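Local structure of PadR family transcriptional regulator (Streptococcus pneumoniae, 5ZQH) at residues I17-Y23 against R70-L75. The protein probably binds DNA through a winged helix-turn-helix domain as a dimeric transcriptional regulator of the PadR family. Residues are numbered along the deposited sequence; the frame is centred on the assembly and turned at random.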
loop_
_atom_site.group_PDB
_atom_site.type_symbol
_atom_site.label_atom_id
_atom_site.label_comp_id
_atom_site.label_asym_id
_atom_site.label_seq_id
_atom_site.Cartn_x
_atom_site.Cartn_y
_atom_site.Cartn_z
ATOM N N ILE A 17 10.385 -11.929 -9.176
ATOM C CA ILE A 17 10.132 -13.289 -9.676
ATOM C C ILE A 17 9.866 -13.287 -11.193
ATOM O O ILE A 17 10.257 -14.224 -11.898
ATOM C CB ILE A 17 8.988 -13.963 -8.869
ATOM C CG1 ILE A 17 9.490 -14.374 -7.482
ATOM C CG2 ILE A 17 8.413 -15.182 -9.576
ATOM C CD1 ILE A 17 8.399 -14.495 -6.432
ATOM N N GLY A 18 9.222 -12.226 -11.678
ATOM C CA GLY A 18 9.014 -11.996 -13.113
ATOM C C GLY A 18 10.275 -11.736 -13.923
ATOM O O GLY A 18 10.427 -12.286 -15.019
ATOM N N GLN A 19 11.168 -10.897 -13.384
ATOM C CA GLN A 19 12.452 -10.560 -14.023
ATOM C C GLN A 19 13.340 -11.792 -14.158
ATOM O O GLN A 19 13.859 -12.084 -15.239
ATOM C CB GLN A 19 13.217 -9.513 -13.207
ATOM C CG GLN A 19 12.538 -8.164 -13.006
ATOM C CD GLN A 19 13.276 -7.289 -11.993
ATOM O OE1 GLN A 19 14.435 -7.565 -11.637
ATOM N NE2 GLN A 19 12.612 -6.230 -11.526
ATOM N N LYS A 20 13.512 -12.497 -13.039
ATOM C CA LYS A 20 14.332 -13.699 -12.964
ATOM C C LYS A 20 13.752 -14.674 -11.940
ATOM O O LYS A 20 13.446 -14.305 -10.803
ATOM C CB LYS A 20 15.781 -13.347 -12.607
ATOM C CG LYS A 20 16.770 -14.480 -12.821
ATOM C CD LYS A 20 17.963 -14.343 -11.891
ATOM C CE LYS A 20 18.755 -15.643 -11.790
ATOM N NZ LYS A 20 18.088 -16.701 -10.964
ATOM N N GLU A 21 13.598 -15.918 -12.386
ATOM C CA GLU A 21 13.236 -17.066 -11.563
ATOM C C GLU A 21 14.188 -17.163 -10.357
ATOM O O GLU A 21 15.401 -17.341 -10.534
ATOM C CB GLU A 21 13.346 -18.310 -12.444
ATOM C CG GLU A 21 12.553 -19.518 -11.995
ATOM C CD GLU A 21 12.560 -20.628 -13.029
ATOM O OE1 GLU A 21 12.443 -20.321 -14.243
ATOM O OE2 GLU A 21 12.684 -21.812 -12.625
ATOM N N ARG A 22 13.639 -17.023 -9.148
ATOM C CA ARG A 22 14.445 -16.952 -7.916
ATOM C C ARG A 22 13.970 -17.886 -6.805
ATOM O O ARG A 22 12.765 -18.117 -6.663
ATOM C CB ARG A 22 14.459 -15.518 -7.377
ATOM C CG ARG A 22 15.485 -14.606 -8.030
ATOM C CD ARG A 22 15.645 -13.314 -7.243
ATOM N NE ARG A 22 16.536 -12.371 -7.917
ATOM C CZ ARG A 22 16.147 -11.402 -8.746
ATOM N NH1 ARG A 22 14.862 -11.211 -9.035
ATOM N NH2 ARG A 22 17.063 -10.615 -9.293
ATOM N N TYR A 23 14.915 -18.405 -6.017
ATOM C CA TYR A 23 14.580 -19.144 -4.791
ATOM C C TYR A 23 14.580 -18.243 -3.545
ATOM O O TYR A 23 15.122 -17.135 -3.574
ATOM C CB TYR A 23 15.423 -20.429 -4.615
ATOM C CG TYR A 23 16.915 -20.278 -4.378
ATOM C CD1 TYR A 23 17.432 -20.137 -3.084
ATOM C CD2 TYR A 23 17.818 -20.334 -5.445
ATOM C CE1 TYR A 23 18.803 -20.017 -2.866
ATOM C CE2 TYR A 23 19.193 -20.225 -5.237
ATOM C CZ TYR A 23 19.679 -20.060 -3.949
ATOM O OH TYR A 23 21.034 -19.946 -3.740
ATOM N N ARG A 70 17.408 -26.175 -5.081
ATOM C CA ARG A 70 16.613 -25.175 -4.386
ATOM C C ARG A 70 15.255 -25.059 -5.069
ATOM O O ARG A 70 15.112 -25.429 -6.237
ATOM C CB ARG A 70 17.343 -23.825 -4.369
ATOM C CG ARG A 70 18.596 -23.758 -3.488
ATOM C CD ARG A 70 18.264 -23.595 -2.007
ATOM N NE ARG A 70 19.394 -23.932 -1.144
ATOM C CZ ARG A 70 19.701 -25.165 -0.735
ATOM N NH1 ARG A 70 18.968 -26.211 -1.102
ATOM N NH2 ARG A 70 20.754 -25.361 0.047
ATOM N N LYS A 71 14.263 -24.569 -4.331
ATOM C CA LYS A 71 12.923 -24.351 -4.865
ATOM C C LYS A 71 12.828 -22.975 -5.531
ATOM O O LYS A 71 12.662 -21.962 -4.854
ATOM C CB LYS A 71 11.869 -24.502 -3.761
ATOM C CG LYS A 71 10.452 -24.662 -4.286
ATOM C CD LYS A 71 9.412 -24.277 -3.245
ATOM C CE LYS A 71 8.798 -25.493 -2.577
ATOM N NZ LYS A 71 7.456 -25.135 -2.040
ATOM N N TYR A 72 12.934 -22.959 -6.861
ATOM C CA TYR A 72 12.849 -21.727 -7.643
ATOM C C TYR A 72 11.403 -21.317 -7.903
ATOM O O TYR A 72 10.586 -22.122 -8.351
ATOM C CB TYR A 72 13.596 -21.874 -8.970
ATOM C CG TYR A 72 15.088 -21.673 -8.877
ATOM C CD1 TYR A 72 15.941 -22.746 -8.590
ATOM C CD2 TYR A 72 15.655 -20.415 -9.087
ATOM C CE1 TYR A 72 17.318 -22.575 -8.519
ATOM C CE2 TYR A 72 17.030 -20.227 -9.010
ATOM C CZ TYR A 72 17.857 -21.314 -8.727
ATOM O OH TYR A 72 19.220 -21.136 -8.647
ATOM N N PHE A 73 11.102 -20.056 -7.613
ATOM C CA PHE A 73 9.784 -19.492 -7.856
ATOM C C PHE A 73 9.741 -18.743 -9.186
ATOM O O PHE A 73 10.617 -17.924 -9.478
ATOM C CB PHE A 73 9.359 -18.575 -6.704
ATOM C CG PHE A 73 9.265 -19.269 -5.374
ATOM C CD1 PHE A 73 8.180 -20.108 -5.076
ATOM C CD2 PHE A 73 10.261 -19.089 -4.407
ATOM C CE1 PHE A 73 8.095 -20.752 -3.849
ATOM C CE2 PHE A 73 10.175 -19.733 -3.177
ATOM C CZ PHE A 73 9.093 -20.563 -2.899
ATOM N N SER A 74 8.727 -19.060 -9.989
ATOM C CA SER A 74 8.442 -18.377 -11.261
ATOM C C SER A 74 6.955 -18.013 -11.330
ATOM O O SER A 74 6.120 -18.671 -10.690
ATOM C CB SER A 74 8.828 -19.261 -12.445
ATOM O OG SER A 74 8.166 -20.510 -12.367
ATOM N N LEU A 75 6.627 -16.977 -12.100
ATOM C CA LEU A 75 5.245 -16.504 -12.219
ATOM C C LEU A 75 4.318 -17.449 -12.990
ATOM O O LEU A 75 4.692 -18.010 -14.019
ATOM C CB LEU A 75 5.195 -15.103 -12.846
ATOM C CG LEU A 75 5.679 -13.866 -12.082
ATOM C CD1 LEU A 75 5.508 -12.652 -12.973
ATOM C CD2 LEU A 75 4.942 -13.648 -10.766
#
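Tyr-23 and Tyr-72 meet edge to face: their ring planes stand at 84°, and CD2 of Tyr-23 comes down off-centre on the Tyr-72 ring, 3.4 Å from its CZ. The Tyr-23 ring is also engaged on a face, where CG of Arg-70 sits 3.7 Å from the centroid and only 5° off the normal, a well-centred CH-pi contact. CB and CG of Arg-70 lie over that ring, and the bend at chi2 (-79°) brings CD back to its CD1/CE1 side, while the guanidinium plane is nearly perpendicular to it.

Two backbone hydrogen bonds pair Arg-22 with Phe-73 in antiparallel fashion: Phe-73 N to Arg-22 O at 2.7 Å and the longer Arg-22 N to Phe-73 O at 3.2 Å. Glu-21 O lies at the Tyr-72 ring edge, 3.4 Å from CD2, and accepts a hydrogen bond of 2.8 Å from Lys-20 NZ. The Glu-21 carboxylate forms a salt bridge with Arg-62, whose guanidinium also makes a cation-pi contact with Tyr-72. At the end of helix 3-19, CG2 of Ile-17 packs 3.9 Å from CG of Leu-75.

The contact thus joins helix 3-19 and the short, weakly bonded strand 22-23 to the central strand 69-75, which forms with 57-63 an antiparallel hairpin consistent with the wing of a PadR-type winged helix-turn-helix. Leu-27 of helix 24-34 and Leu-48 of helix 45-53 pack against Ile-17, and Leu-48 also touches Phe-73.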